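Local coordinates for DUF2666 domain-containing protein (Pyrococcus furiosus, PDB 3V68) that is of unknown function but, as a protein with two DUF2666 domains, probably binds double-stranded DNA, at residues A[144-149]-A[179-184]; A[117-122]-A[217-222]; A[225-230]-A[236-241]; A[39-44]-A[169-174]. All coordinates share one frame; numbering follows the deposited sequence. Where two conformers were deposited one is given.

Contact 1. Residues A[144-149]-A[179-184]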
loop_
_atom_site.group_PDB
_atom_site.type_symbol
_atom_site.label_atom_id
_atom_site.label_comp_id
_atom_site.label_asym_id
_atom_site.label_seq_id
_atom_site.Cartn_x
_atom_site.Cartn_y
_atom_site.Cartn_z
ATOM N N GLY A 144 12.434 12.466 -17.152
ATOM C CA GLY A 144 11.974 13.814 -17.455
ATOM C C GLY A 144 12.235 14.721 -16.270
ATOM O O GLY A 144 13.334 14.728 -15.713
ATOM N N SER A 145 11.210 15.462 -15.862
ATOM C CA SER A 145 11.316 16.352 -14.708
ATOM C C SER A 145 11.013 15.635 -13.388
ATOM O O SER A 145 11.116 16.233 -12.318
ATOM C CB SER A 145 10.398 17.565 -14.883
ATOM O OG SER A 145 9.044 17.170 -15.014
ATOM N N TRP A 146 10.649 14.356 -13.473
ATOM C CA TRP A 146 10.293 13.558 -12.299
ATOM C C TRP A 146 11.514 12.887 -11.673
ATOM O O TRP A 146 12.170 12.051 -12.301
ATOM C CB TRP A 146 9.233 12.509 -12.674
ATOM C CG TRP A 146 8.863 11.559 -11.561
ATOM C CD1 TRP A 146 8.358 11.887 -10.336
ATOM C CD2 TRP A 146 8.946 10.126 -11.591
ATOM N NE1 TRP A 146 8.133 10.747 -9.596
ATOM C CE2 TRP A 146 8.489 9.655 -10.340
ATOM C CE3 TRP A 146 9.373 9.197 -12.550
ATOM C CZ2 TRP A 146 8.439 8.291 -10.025
ATOM C CZ3 TRP A 146 9.327 7.840 -12.236
ATOM C CH2 TRP A 146 8.858 7.402 -10.982
ATOM N N ILE A 147 11.809 13.261 -10.430
ATOM C CA ILE A 147 12.898 12.651 -9.676
ATOM C C ILE A 147 12.463 12.285 -8.257
ATOM O O ILE A 147 11.916 13.119 -7.528
ATOM C CB ILE A 147 14.175 13.544 -9.643
ATOM C CG1 ILE A 147 15.286 12.859 -8.838
ATOM C CG2 ILE A 147 13.867 14.938 -9.097
ATOM C CD1 ILE A 147 16.682 13.323 -9.194
ATOM N N VAL A 148 12.694 11.027 -7.889
ATOM C CA VAL A 148 12.429 10.530 -6.540
ATOM C C VAL A 148 13.600 9.663 -6.095
ATOM O O VAL A 148 14.018 8.741 -6.802
ATOM C CB VAL A 148 11.110 9.696 -6.462
ATOM C CG1 VAL A 148 10.994 8.985 -5.108
ATOM C CG2 VAL A 148 9.895 10.576 -6.686
ATOM N N VAL A 149 14.142 9.971 -4.926
ATOM C CA VAL A 149 15.172 9.136 -4.332
ATOM C C VAL A 149 14.730 8.804 -2.919
ATOM O O VAL A 149 14.670 9.680 -2.053
ATOM C CB VAL A 149 16.551 9.826 -4.346
ATOM C CG1 VAL A 149 17.572 9.009 -3.576
ATOM C CG2 VAL A 149 17.019 10.057 -5.781
ATOM N N LYS A 179 -0.866 6.410 -12.058
ATOM C CA LYS A 179 -1.949 7.112 -12.743
ATOM C C LYS A 179 -1.471 8.181 -13.741
ATOM O O LYS A 179 -2.217 8.560 -14.644
ATOM C CB LYS A 179 -2.971 7.680 -11.752
ATOM C CG LYS A 179 -2.402 8.187 -10.448
ATOM C CD LYS A 179 -3.476 8.900 -9.636
ATOM C CE LYS A 179 -2.889 9.584 -8.411
ATOM N NZ LYS A 179 -1.968 10.714 -8.754
ATOM N N ASP A 180 -0.233 8.648 -13.583
ATOM C CA ASP A 180 0.383 9.565 -14.551
ATOM C C ASP A 180 0.880 8.816 -15.786
ATOM O O ASP A 180 0.619 9.231 -16.923
ATOM C CB ASP A 180 1.544 10.341 -13.921
ATOM C CG ASP A 180 1.087 11.338 -12.867
ATOM O OD1 ASP A 180 -0.078 11.789 -12.916
ATOM O OD2 ASP A 180 1.909 11.685 -11.990
ATOM N N PHE A 181 1.595 7.719 -15.559
ATOM C CA PHE A 181 2.150 6.935 -16.659
ATOM C C PHE A 181 1.096 6.146 -17.421
ATOM O O PHE A 181 1.259 5.886 -18.613
ATOM C CB PHE A 181 3.290 6.038 -16.171
ATOM C CG PHE A 181 4.524 6.806 -15.813
ATOM C CD1 PHE A 181 4.851 7.059 -14.487
ATOM C CD2 PHE A 181 5.339 7.322 -16.813
ATOM C CE1 PHE A 181 5.990 7.793 -14.164
ATOM C CE2 PHE A 181 6.475 8.057 -16.498
ATOM C CZ PHE A 181 6.800 8.293 -15.171
ATOM N N ALA A 182 0.009 5.789 -16.743
ATOM C CA ALA A 182 -1.093 5.085 -17.389
ATOM C C ALA A 182 -2.256 6.006 -17.793
ATOM O O ALA A 182 -3.303 5.526 -18.235
ATOM C CB ALA A 182 -1.577 3.941 -16.511
ATOM N N ASP A 183 -2.061 7.319 -17.667
ATOM C CA ASP A 183 -3.105 8.313 -18.004
ATOM C C ASP A 183 -4.470 7.950 -17.411
ATOM O O ASP A 183 -5.473 7.881 -18.128
ATOM C CB ASP A 183 -3.236 8.503 -19.524
ATOM C CG ASP A 183 -2.082 9.277 -20.131
ATOM O OD1 ASP A 183 -2.014 9.332 -21.378
ATOM O OD2 ASP A 183 -1.257 9.838 -19.381
ATOM N N VAL A 184 -4.490 7.694 -16.105
ATOM C CA VAL A 184 -5.730 7.411 -15.386
ATOM C C VAL A 184 -6.398 8.741 -15.044
ATOM O O VAL A 184 -5.781 9.605 -14.414
ATOM C CB VAL A 184 -5.455 6.606 -14.086
ATOM C CG1 VAL A 184 -6.697 6.519 -13.208
ATOM C CG2 VAL A 184 -4.916 5.206 -14.404
#
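Phe181 turns its ring edge onto one face of the Trp146 indole, over the six-membered ring. Its CE1 stands 3.8 Å above the indole plane and off-centre toward the rim, while Trp146 CE3 lies at the edge of the phenyl ring, in its plane. The two six-membered rings have centroids 5.4 Å apart and planes inclined at 62°, an offset edge-to-face pair. Closest are Phe181 CZ and Trp146 CE3, at 3.8 Å, and Trp146 CZ3 is held almost as near by Phe181 CE1, so one C-C bond of each ring does the touching. Trp146 also makes a cation-pi contact with Lys177, one turn back on the helix that carries Phe181.

The pair links the outermost strand 146-153 of the antiparallel sheet to the last turn of helix 160-181, which packs against that sheet. With CG anti to the backbone N (chi1 176°), the Trp146 indole extends toward the helix end, where it meets Phe181. Directly after Phe181 the helix stops in a Schellman motif: Asp183, with positive phi, is the C-prime residue, and Val184 N bonds to Lys179 O at 2.8 Å, with a weak bond from Asp183 N to Asp180 O. Beyond the indole, Phe181 leans on Asn26, Ile29 and Leu33 of helix 26-43 and on Tyr143 of the neighbouring strand.

Contact 2. Residues A[117-122]-A[217-222]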
loop_
_atom_site.group_PDB
_atom_site.type_symbol
_atom_site.label_atom_id
_atom_site.label_comp_id
_atom_site.label_asym_id
_atom_site.label_seq_id
_atom_site.Cartn_x
_atom_site.Cartn_y
_atom_site.Cartn_z
ATOM N N GLU A 117 -3.953 -5.078 -5.310
ATOM C CA GLU A 117 -2.632 -5.107 -5.913
ATOM C C GLU A 117 -2.744 -4.664 -7.365
ATOM O O GLU A 117 -3.758 -4.895 -8.023
ATOM C CB GLU A 117 -2.022 -6.509 -5.828
ATOM C CG GLU A 117 -1.710 -6.934 -4.394
ATOM C CD GLU A 117 -0.988 -8.266 -4.307
ATOM O OE1 GLU A 117 -1.489 -9.270 -4.864
ATOM O OE2 GLU A 117 0.080 -8.316 -3.668
ATOM N N PHE A 118 -1.703 -4.002 -7.845
ATOM C CA PHE A 118 -1.601 -3.645 -9.252
ATOM C C PHE A 118 -1.188 -4.855 -10.084
ATOM O O PHE A 118 -0.752 -5.860 -9.530
ATOM C CB PHE A 118 -0.615 -2.489 -9.413
ATOM C CG PHE A 118 -1.146 -1.186 -8.908
ATOM C CD1 PHE A 118 -1.787 -0.304 -9.774
ATOM C CD2 PHE A 118 -1.031 -0.843 -7.561
ATOM C CE1 PHE A 118 -2.303 0.910 -9.309
ATOM C CE2 PHE A 118 -1.545 0.369 -7.094
ATOM C CZ PHE A 118 -2.179 1.237 -7.969
ATOM N N PRO A 119 -1.344 -4.772 -11.416
ATOM C CA PRO A 119 -0.959 -5.893 -12.269
ATOM C C PRO A 119 0.508 -6.263 -12.105
ATOM O O PRO A 119 1.329 -5.412 -11.760
ATOM C CB PRO A 119 -1.188 -5.345 -13.682
ATOM C CG PRO A 119 -2.233 -4.314 -13.508
ATOM C CD PRO A 119 -1.905 -3.661 -12.206
ATOM N N GLY A 120 0.824 -7.537 -12.311
ATOM C CA GLY A 120 2.219 -7.950 -12.493
ATOM C C GLY A 120 2.886 -8.684 -11.349
ATOM O O GLY A 120 4.024 -9.137 -11.491
ATOM N N GLY A 121 2.195 -8.810 -10.222
ATOM C CA GLY A 121 2.743 -9.525 -9.075
ATOM C C GLY A 121 3.929 -8.830 -8.436
ATOM O O GLY A 121 4.055 -7.603 -8.507
ATOM N N LYS A 122 4.812 -9.619 -7.831
ATOM C CA LYS A 122 5.899 -9.075 -7.028
ATOM C C LYS A 122 7.271 -9.347 -7.628
ATOM O O LYS A 122 7.446 -10.263 -8.438
ATOM C CB LYS A 122 5.831 -9.628 -5.597
ATOM C CG LYS A 122 4.519 -9.309 -4.884
ATOM C CD LYS A 122 4.472 -9.914 -3.483
ATOM C CE LYS A 122 4.400 -11.440 -3.499
ATOM N NZ LYS A 122 3.069 -11.962 -3.916
ATOM N N GLY A 217 -13.374 0.459 -17.045
ATOM C CA GLY A 217 -12.006 0.942 -17.092
ATOM C C GLY A 217 -11.026 -0.185 -17.307
ATOM O O GLY A 217 -11.359 -1.358 -17.120
ATOM N N ASN A 218 -9.808 0.174 -17.696
ATOM C CA ASN A 218 -8.754 -0.809 -17.902
ATOM C C ASN A 218 -8.119 -1.280 -16.598
ATOM O O ASN A 218 -8.533 -0.866 -15.504
ATOM C CB ASN A 218 -7.692 -0.289 -18.880
ATOM C CG ASN A 218 -6.926 0.917 -18.354
ATOM O OD1 ASN A 218 -6.702 1.079 -17.146
ATOM N ND2 ASN A 218 -6.490 1.760 -19.274
ATOM N N GLU A 219 -7.102 -2.127 -16.722
ATOM C CA GLU A 219 -6.484 -2.777 -15.571
ATOM C C GLU A 219 -5.941 -1.795 -14.533
ATOM O O GLU A 219 -5.958 -2.094 -13.347
ATOM C CB GLU A 219 -5.398 -3.775 -16.004
ATOM C CG GLU A 219 -4.182 -3.168 -16.698
ATOM C CD GLU A 219 -3.244 -4.212 -17.291
ATOM O OE1 GLU A 219 -3.054 -5.286 -16.679
ATOM O OE2 GLU A 219 -2.689 -3.948 -18.378
ATOM N N PHE A 220 -5.463 -0.633 -14.970
ATOM C CA PHE A 220 -4.939 0.352 -14.022
ATOM C C PHE A 220 -6.036 1.193 -13.396
ATOM O O PHE A 220 -6.050 1.404 -12.178
ATOM C CB PHE A 220 -3.860 1.214 -14.675
ATOM C CG PHE A 220 -2.659 0.426 -15.088
ATOM C CD1 PHE A 220 -1.745 -0.017 -14.132
ATOM C CD2 PHE A 220 -2.456 0.086 -16.421
ATOM C CE1 PHE A 220 -0.637 -0.771 -14.506
ATOM C CE2 PHE A 220 -1.347 -0.672 -16.802
ATOM C CZ PHE A 220 -0.440 -1.097 -15.842
ATOM N N GLU A 221 -6.970 1.644 -14.229
ATOM C CA GLU A 221 -8.091 2.458 -13.773
ATOM C C GLU A 221 -8.928 1.793 -12.675
ATOM O O GLU A 221 -9.399 2.476 -11.763
ATOM C CB GLU A 221 -8.984 2.845 -14.952
ATOM C CG GLU A 221 -8.327 3.799 -15.942
ATOM C CD GLU A 221 -9.088 3.902 -17.256
ATOM O OE1 GLU A 221 -9.706 2.907 -17.682
ATOM O OE2 GLU A 221 -9.062 4.979 -17.877
ATOM N N VAL A 222 -9.103 0.473 -12.761
ATOM C CA VAL A 222 -9.893 -0.258 -11.760
ATOM C C VAL A 222 -9.254 -0.288 -10.368
ATOM O O VAL A 222 -9.971 -0.327 -9.375
ATOM C CB VAL A 222 -10.301 -1.688 -12.211
ATOM C CG1 VAL A 222 -11.147 -1.625 -13.483
ATOM C CG2 VAL A 222 -9.077 -2.592 -12.379
#
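Pro119 presses its ring against the first turn of helix 219-231, between two side chains of that turn. Its CG lies 3.4 Å from Glu219 OE1 and also touches the CG methylene of the same glutamate, while its CD rests obliquely on Phe220, 3.9 Å from CE1. Phe118 adds a looser aromatic contact, its CD1 coming within 4.4 Å of Phe220 CD1, edge toward edge. Glu219 reaches the proline with CG set between its backbone N and carbonyl carbon (chi1 65°) and the chain extended beyond.

The turn is fixed by a capping box. Asn218 OD1 accepts from Glu221 N in a nearly straight bond of 3.0 Å and more weakly from Phe220 N, and Glu221 OE1 takes Asn218 N at 2.7 Å on the anti side of its carboxylate. On the loop side, Asn38 ND2 of helix 26-43 donates to the carbonyl oxygens of Phe118 and Gly121. Behind the two phenyl rings stand Ser34 and Ile178. Direct contact between the two segments is van der Waals, with a carboxylate oxygen against proline carbons; Arg223 adds a polar tie, bonding Glu117 O through NE and Glu219 O through NH1.

Contact 3. Residues A[225-230]-A[236-241]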
loop_
_atom_site.group_PDB
_atom_site.type_symbol
_atom_site.label_atom_id
_atom_site.label_comp_id
_atom_site.label_asym_id
_atom_site.label_seq_id
_atom_site.Cartn_x
_atom_site.Cartn_y
_atom_site.Cartn_z
ATOM N N ALA A 225 -10.362 2.965 -8.940
ATOM C CA ALA A 225 -11.779 2.875 -8.634
ATOM C C ALA A 225 -12.003 2.085 -7.350
ATOM O O ALA A 225 -12.809 2.484 -6.515
ATOM C CB ALA A 225 -12.547 2.267 -9.796
ATOM N N ALA A 226 -11.273 0.978 -7.178
ATOM C CA ALA A 226 -11.373 0.218 -5.933
ATOM C C ALA A 226 -10.951 1.055 -4.727
ATOM O O ALA A 226 -11.630 1.054 -3.701
ATOM C CB ALA A 226 -10.561 -1.067 -6.011
ATOM N N ARG A 227 -9.842 1.776 -4.860
ATOM C CA ARG A 227 -9.357 2.627 -3.778
ATOM C C ARG A 227 -10.360 3.733 -3.452
ATOM O O ARG A 227 -10.606 4.018 -2.282
ATOM C CB ARG A 227 -7.991 3.208 -4.128
ATOM C CG ARG A 227 -6.877 2.193 -3.946
ATOM C CD ARG A 227 -5.608 2.596 -4.675
ATOM N NE ARG A 227 -4.484 1.784 -4.213
ATOM C CZ ARG A 227 -4.253 0.528 -4.589
ATOM N NH1 ARG A 227 -5.057 -0.082 -5.459
ATOM N NH2 ARG A 227 -3.213 -0.121 -4.091
ATOM N N GLU A 228 -10.936 4.348 -4.482
ATOM C CA GLU A 228 -11.932 5.394 -4.268
ATOM C C GLU A 228 -13.174 4.854 -3.564
ATOM O O GLU A 228 -13.681 5.481 -2.629
ATOM C CB GLU A 228 -12.300 6.084 -5.586
ATOM C CG GLU A 228 -13.259 7.277 -5.433
ATOM C CD GLU A 228 -12.701 8.429 -4.606
ATOM O OE1 GLU A 228 -11.470 8.525 -4.426
ATOM O OE2 GLU A 228 -13.511 9.264 -4.149
ATOM N N MET A 229 -13.651 3.687 -4.001
ATOM C CA MET A 229 -14.810 3.042 -3.377
ATOM C C MET A 229 -14.550 2.784 -1.893
ATOM O O MET A 229 -15.374 3.116 -1.037
ATOM C CB MET A 229 -15.162 1.740 -4.103
ATOM C CG MET A 229 -16.368 0.998 -3.529
ATOM S SD MET A 229 -15.967 -0.124 -2.173
ATOM C CE MET A 229 -15.242 -1.496 -3.058
ATOM N N LEU A 230 -13.386 2.216 -1.598
ATOM C CA LEU A 230 -12.979 1.948 -0.217
ATOM C C LEU A 230 -12.841 3.212 0.634
ATOM O O LEU A 230 -13.179 3.199 1.817
ATOM C CB LEU A 230 -11.688 1.126 -0.182
ATOM C CG LEU A 230 -11.806 -0.299 -0.724
ATOM C CD1 LEU A 230 -10.430 -0.907 -0.862
ATOM C CD2 LEU A 230 -12.725 -1.183 0.119
ATOM N N LYS A 236 -8.515 2.013 3.806
ATOM C CA LYS A 236 -7.310 2.225 3.003
ATOM C C LYS A 236 -6.624 0.899 2.758
ATOM O O LYS A 236 -6.673 0.014 3.608
ATOM C CB LYS A 236 -6.335 3.151 3.732
ATOM C CG LYS A 236 -6.815 4.575 3.912
ATOM C CD LYS A 236 -5.837 5.344 4.778
ATOM C CE LYS A 236 -6.146 6.831 4.790
ATOM N NZ LYS A 236 -5.098 7.591 5.529
ATOM N N VAL A 237 -5.962 0.778 1.608
ATOM C CA VAL A 237 -5.167 -0.415 1.300
ATOM C C VAL A 237 -3.689 -0.078 1.104
ATOM O O VAL A 237 -2.856 -0.971 0.892
ATOM C CB VAL A 237 -5.706 -1.198 0.076
ATOM C CG1 VAL A 237 -7.037 -1.873 0.403
ATOM C CG2 VAL A 237 -5.818 -0.299 -1.166
ATOM N N ASP A 238 -3.372 1.213 1.169
ATOM C CA ASP A 238 -1.990 1.694 1.140
ATOM C C ASP A 238 -1.667 2.276 2.517
ATOM O O ASP A 238 -2.364 3.178 2.986
ATOM C CB ASP A 238 -1.795 2.739 0.022
ATOM C CG ASP A 238 -2.156 2.202 -1.365
ATOM O OD1 ASP A 238 -1.724 1.076 -1.703
ATOM O OD2 ASP A 238 -2.870 2.908 -2.126
ATOM N N VAL A 239 -0.635 1.741 3.170
ATOM C CA VAL A 239 -0.214 2.204 4.505
ATOM C C VAL A 239 0.181 3.688 4.466
ATOM O O VAL A 239 1.020 4.080 3.658
ATOM C CB VAL A 239 0.965 1.357 5.063
ATOM C CG1 VAL A 239 1.548 1.992 6.326
ATOM C CG2 VAL A 239 0.518 -0.080 5.330
ATOM N N PRO A 240 -0.441 4.523 5.326
ATOM C CA PRO A 240 -0.083 5.941 5.341
ATOM C C PRO A 240 1.274 6.179 6.010
ATOM O O PRO A 240 1.407 6.044 7.236
ATOM C CB PRO A 240 -1.232 6.584 6.128
ATOM C CG PRO A 240 -1.726 5.505 7.021
ATOM C CD PRO A 240 -1.539 4.218 6.265
ATOM N N SER A 241 2.280 6.518 5.204
ATOM C CA SER A 241 3.640 6.689 5.713
ATOM C C SER A 241 3.705 7.809 6.749
ATOM O O SER A 241 4.490 7.733 7.690
ATOM C CB SER A 241 4.632 6.968 4.579
ATOM O OG SER A 241 4.437 8.267 4.047
#
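Asp238 OD1 is gripped by two arginines: Arg227 NH2 donates to it at 3.1 Å, and Arg107 forms a salt bridge to it through its own NH2. The other oxygen, OD2, takes Arg227 NE at 2.9 Å, so Arg227 holds the carboxylate side-on. Both of its bonds are close to straight, at 170° and 164°, and each oxygen is met on its syn side. The two flat groups lie only 27° apart, and the oxygens sit near the guanidinium plane, the usual geometry of a bidentate salt bridge. Arg107 also holds Val237 O through NE; the nearby negative charge probably offsets the closeness of the two guanidinium groups.

Val237 CG2 lies over one face of the Arg227 guanidinium, 3.9 Å from CZ, and also touches CG, so one methyl meets the arginine chain near its base and again at its end. Its other methyl, CG1, meets Leu230 CD1 at 3.7 Å. Val237 thus touches two residues about one turn apart.

The loop 236-241 follows helix 219-231 and folds back over it before helix 241-248. The same loop also touches helix 91-110, through Val237 and Val239, and helix 160-181, where Asp238 rests on Asn171 and Val175.

Contact 4. Residues A[39-44]-A[169-174]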
loop_
_atom_site.group_PDB
_atom_site.type_symbol
_atom_site.label_atom_id
_atom_site.label_comp_id
_atom_site.label_asym_id
_atom_site.label_seq_id
_atom_site.Cartn_x
_atom_site.Cartn_y
_atom_site.Cartn_z
ATOM N N THR A 39 5.345 -5.281 -4.160
ATOM C CA THR A 39 6.485 -5.821 -3.417
ATOM C C THR A 39 6.657 -5.146 -2.063
ATOM O O THR A 39 6.720 -5.824 -1.035
ATOM C CB THR A 39 7.777 -5.716 -4.242
ATOM O OG1 THR A 39 7.574 -6.369 -5.500
ATOM C CG2 THR A 39 8.952 -6.387 -3.520
ATOM N N VAL A 40 6.732 -3.818 -2.052
ATOM C CA VAL A 40 6.960 -3.117 -0.790
ATOM C C VAL A 40 5.769 -3.256 0.155
ATOM O O VAL A 40 5.948 -3.383 1.370
ATOM C CB VAL A 40 7.402 -1.645 -0.975
ATOM C CG1 VAL A 40 8.662 -1.578 -1.827
ATOM C CG2 VAL A 40 6.292 -0.786 -1.580
ATOM N N SER A 41 4.559 -3.268 -0.398
ATOM C CA SER A 41 3.357 -3.415 0.426
ATOM C C SER A 41 3.326 -4.770 1.124
ATOM O O SER A 41 2.904 -4.867 2.274
ATOM C CB SER A 41 2.099 -3.223 -0.408
ATOM O OG SER A 41 1.999 -1.887 -0.866
ATOM N N SER A 42 3.798 -5.802 0.430
ATOM C CA SER A 42 3.826 -7.157 0.984
ATOM C C SER A 42 4.822 -7.294 2.138
ATOM O O SER A 42 4.654 -8.146 3.012
ATOM C CB SER A 42 4.145 -8.184 -0.109
ATOM O OG SER A 42 5.524 -8.207 -0.430
ATOM N N LYS A 43 5.846 -6.443 2.136
ATOM C CA LYS A 43 6.921 -6.511 3.131
ATOM C C LYS A 43 6.735 -5.609 4.346
ATOM O O LYS A 43 7.364 -5.834 5.379
ATOM C CB LYS A 43 8.278 -6.223 2.483
ATOM C CG LYS A 43 8.761 -7.304 1.525
ATOM C CD LYS A 43 9.110 -8.600 2.248
ATOM C CE LYS A 43 9.658 -9.628 1.276
ATOM N NZ LYS A 43 9.948 -10.921 1.956
ATOM N N ILE A 44 5.883 -4.592 4.226
ATOM C CA ILE A 44 5.654 -3.649 5.323
ATOM C C ILE A 44 5.300 -4.335 6.657
ATOM O O ILE A 44 5.882 -3.993 7.686
ATOM C CB ILE A 44 4.601 -2.570 4.955
ATOM C CG1 ILE A 44 5.202 -1.556 3.982
ATOM C CG2 ILE A 44 4.081 -1.852 6.208
ATOM C CD1 ILE A 44 4.180 -0.696 3.277
ATOM N N SER A 169 6.327 4.916 2.098
ATOM C CA SER A 169 6.585 6.109 1.291
ATOM C C SER A 169 6.842 5.754 -0.172
ATOM O O SER A 169 6.348 6.429 -1.074
ATOM C CB SER A 169 7.768 6.897 1.858
ATOM O OG SER A 169 7.880 8.160 1.221
ATOM N N ILE A 170 7.604 4.685 -0.401
ATOM C CA ILE A 170 7.861 4.202 -1.757
ATOM C C ILE A 170 6.557 3.739 -2.405
ATOM O O ILE A 170 6.293 4.043 -3.570
ATOM C CB ILE A 170 8.920 3.080 -1.769
ATOM C CG1 ILE A 170 10.296 3.670 -1.448
ATOM C CG2 ILE A 170 8.948 2.358 -3.126
ATOM C CD1 ILE A 170 11.340 2.648 -1.050
ATOM N N ASN A 171 5.726 3.035 -1.639
ATOM C CA ASN A 171 4.432 2.607 -2.142
ATOM C C ASN A 171 3.586 3.805 -2.567
ATOM O O ASN A 171 2.943 3.776 -3.614
ATOM C CB ASN A 171 3.690 1.784 -1.087
ATOM C CG ASN A 171 2.366 1.253 -1.591
ATOM O OD1 ASN A 171 1.304 1.535 -1.015
ATOM N ND2 ASN A 171 2.414 0.482 -2.663
ATOM N N GLU A 172 3.605 4.858 -1.755
ATOM C CA GLU A 172 2.855 6.073 -2.064
ATOM C C GLU A 172 3.316 6.707 -3.368
ATOM O O GLU A 172 2.495 7.141 -4.165
ATOM C CB GLU A 172 2.927 7.062 -0.901
ATOM C CG GLU A 172 2.035 6.641 0.253
ATOM C CD GLU A 172 2.393 7.305 1.563
ATOM O OE1 GLU A 172 3.490 7.899 1.663
ATOM O OE2 GLU A 172 1.562 7.216 2.496
ATOM N N THR A 173 4.626 6.723 -3.598
ATOM C CA THR A 173 5.163 7.232 -4.859
ATOM C C THR A 173 4.637 6.416 -6.034
ATOM O O THR A 173 4.188 6.975 -7.044
ATOM C CB THR A 173 6.700 7.221 -4.855
ATOM O OG1 THR A 173 7.169 8.238 -3.962
ATOM C CG2 THR A 173 7.276 7.468 -6.261
ATOM N N ALA A 174 4.691 5.096 -5.892
ATOM C CA ALA A 174 4.229 4.206 -6.948
ATOM C C ALA A 174 2.756 4.433 -7.262
ATOM O O ALA A 174 2.391 4.594 -8.420
ATOM C CB ALA A 174 4.487 2.745 -6.584
#
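Val40 sets CG1 anti to its carbonyl carbon (chi1 -57°), which places CG2 between the backbone N and the carbonyl carbon and brings it to within 3.7 Å of Asn171 CB. The same methyl also lies near the Asn171 backbone N. Val40 CG1 points to Ile170, meeting its CG2 at 4.2 Å, so the two valine methyls straddle neighbouring residues of the other helix. Asn171 turns its CG anti to the backbone N (chi1 -177°), which lays the amide beside Ser41 OG; ND2 is 3.0 Å from that OG, but at an angle too poor for a hydrogen bond.

The axes of segments 39-43 and 169-174 approach to 9.2 Å and run roughly antiparallel, with a signed crossing angle of -148°. One helix comes from each of the two DUF2666 domains, so the contact joins them in the middle of the molecule, with Leu167 also touching Val40. Ile170 looks on to Ile137 and Phe139 of the sheet. Here the direct hold between helices is hydrophobic contact. Ser37 O bonds Ser41 OG, and Ser37 OG takes a weak bond from Asn171 ND2, so polar bonding runs through helix 26-43 beside the apolar contact.

Overall arrangement
Contact 4 is the buried centre, pairing helices 26-43 and 160-181 of the two DUF2666 domains, whereas contact 1 lies at the surface, where the C-terminal end of the same helix 160-181 meets an edge strand. Contacts 2 and 3 are intermediate, and both use helix 219-231: contact 2 its first turn, contact 3 its later turns. Chemistry follows position: aromatic edge-to-face in contact 1, proline and aromatic packing beside a capped helix start in contact 2, a charged bidentate pair in contact 3, and aliphatic packing in contact 4. Neighbours touch: Phe118 lies against Arg227, Ala182 against Phe220, Trp146 against Thr173, and Ser241 OG probably bonds Glu172 OE1.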